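Local coordinates for putative SAM-dependent O-methyltranferase (Podospora anserina, PDB 4YMH) that is an S-adenosylmethionine-dependent O-methyltransferase of the cation-dependent family, binding S-adenosylhomocysteine, the product of methyl transfer, at the interface of chains A and B. Coordinates in Å, arbitrary orientation; residue numbers count along the deposited sequence, not the author numbering. Chains: chain A/B, Putative SAM-dependent O-methyltranferase.

The interface of chains A and B. Residues chain A 166, 232, 235, 238; chain B 62-63, 65, 89.
A:Arg232 lays one face of its guanidinium over the C-terminal end of helix 51-64 of chain B. B:Arg62 CB sits 3.5 Å above that plane, toward the rim near NH1, and the backbone N of B:Asp63 lies over the same group. The two arginine side chains run at about a right angle; that of B:Arg62 runs on extended, its NE 5.1 Å from A:Arg232 NH1.

Polar contact with B:Asp63 goes through water. A:Arg232 NE binds water 1 at 2.8 Å in the guanidinium plane, and this water reaches the carboxylate oxygen B:Asp63 OD1 at 2.7 Å. Water 2, bonded to water 1, links A:Arg232 NH2 to the backbone O of B:Asp63.

The direct charge pairing across the boundary is a long salt bridge, B:Lys65 NZ to A:Asp235 OD1 at 3.7 Å. A bend at the end of the lysine chain (chi4 -66°) turns the ammonium toward this carboxylate and toward its own neighbour B:Asp89, whose OD2 it meets in a same-chain salt bridge. The two aspartates approach with their carboxylate planes 24° apart; water 3 joins A:Asp235 OD2 to B:Asp89 OD1, and the nearby lysine would probably ease any repulsion between them.

Behind this layer, A:Asp235 fixes the guanidinium: A:Arg232 NH2 gives OD1 a nearly straight, in-plane hydrogen bond of 2.7 Å, part of a salt bridge within chain A. The arginine leaves strand 228-233 and bends at chi3 (-69°), which swings its head round to that acid at the start of 3-10 helix 235-237. An alanine in place of A:Arg232 would probably leave A:Asp235 without its in-chain partner, open a gap over B:Arg62 and B:Asp63, and leave the two bridging waters without their chain A anchor at NE and NH2.

This hydrated, charged patch, repeated by the two-fold, helps join the C-terminal strand region of one subunit to a helix end of the other in what is probably the functional dimer.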
# COMPACT_ATOMS: atom_id res chain seq x y z
N ASN A 166 -13.26 -12.33 -2.09
CA ASN A 166 -12.34 -11.60 -1.23
C ASN A 166 -11.03 -11.22 -1.92
O ASN A 166 -10.06 -10.83 -1.28
CB ASN A 166 -12.04 -12.42 0.03
CG ASN A 166 -13.27 -12.64 0.89
OD1 ASN A 166 -14.10 -11.73 1.07
ND2 ASN A 166 -13.41 -13.84 1.43
N ARG A 232 -11.45 -3.85 -5.30
CA ARG A 232 -12.10 -5.01 -4.67
C ARG A 232 -13.58 -4.98 -4.98
O ARG A 232 -14.11 -3.95 -5.37
CB ARG A 232 -11.88 -5.01 -3.14
CG ARG A 232 -12.55 -3.86 -2.41
CD ARG A 232 -12.35 -3.89 -0.88
NE ARG A 232 -13.08 -4.99 -0.25
CZ ARG A 232 -14.31 -4.89 0.26
NH1 ARG A 232 -14.97 -3.74 0.23
NH2 ARG A 232 -14.88 -5.96 0.81
N ASP A 235 -18.66 -4.76 -0.61
CA ASP A 235 -19.19 -5.80 0.27
C ASP A 235 -20.46 -6.42 -0.30
O ASP A 235 -20.60 -7.65 -0.38
CB ASP A 235 -19.49 -5.23 1.67
CG ASP A 235 -18.23 -4.98 2.49
OD1 ASP A 235 -17.16 -5.51 2.14
OD2 ASP A 235 -18.32 -4.24 3.51
N GLN A 238 -20.25 -8.77 -3.74
CA GLN A 238 -19.68 -10.12 -3.69
C GLN A 238 -20.77 -11.14 -3.97
O GLN A 238 -21.91 -11.00 -3.51
CB GLN A 238 -19.01 -10.38 -2.34
CG GLN A 238 -17.85 -9.45 -2.05
CD GLN A 238 -17.28 -9.62 -0.65
OE1 GLN A 238 -17.81 -10.38 0.16
NE2 GLN A 238 -16.21 -8.90 -0.36
N ARG B 62 -12.13 -2.91 5.15
CA ARG B 62 -13.16 -3.65 4.42
C ARG B 62 -12.59 -4.88 3.72
O ARG B 62 -13.25 -5.92 3.61
CB ARG B 62 -13.83 -2.75 3.39
CG ARG B 62 -14.80 -1.76 3.99
CD ARG B 62 -15.53 -0.96 2.92
NE ARG B 62 -16.58 -0.13 3.50
CZ ARG B 62 -17.11 0.93 2.90
NH1 ARG B 62 -16.70 1.30 1.69
NH2 ARG B 62 -18.06 1.63 3.51
N ASP B 63 -11.38 -4.73 3.21
CA ASP B 63 -10.68 -5.80 2.50
C ASP B 63 -10.24 -6.93 3.45
O ASP B 63 -10.56 -8.10 3.24
CB ASP B 63 -9.47 -5.19 1.77
CG ASP B 63 -8.65 -6.20 0.99
OD1 ASP B 63 -9.19 -7.24 0.55
OD2 ASP B 63 -7.45 -5.93 0.78
N LYS B 65 -11.00 -7.45 6.65
CA LYS B 65 -12.03 -7.88 7.55
C LYS B 65 -11.52 -8.34 8.92
O LYS B 65 -11.74 -9.43 9.31
CB LYS B 65 -12.85 -8.99 6.89
CG LYS B 65 -13.68 -8.53 5.74
CD LYS B 65 -14.26 -9.68 5.00
CE LYS B 65 -14.99 -9.15 3.80
NZ LYS B 65 -16.15 -8.36 4.27
N ASP B 89 -19.67 -3.83 8.57
CA ASP B 89 -20.18 -5.15 8.21
C ASP B 89 -19.93 -6.22 9.29
O ASP B 89 -20.80 -7.04 9.57
CB ASP B 89 -19.59 -5.60 6.87
CG ASP B 89 -18.08 -5.73 6.91
OD1 ASP B 89 -17.41 -4.86 7.51
OD2 ASP B 89 -17.56 -6.71 6.33
O HOH W 1 -11.67 -7.42 -0.55
O HOH W 2 -13.05 -8.58 1.30
O HOH W 3 -18.04 -2.72 6.22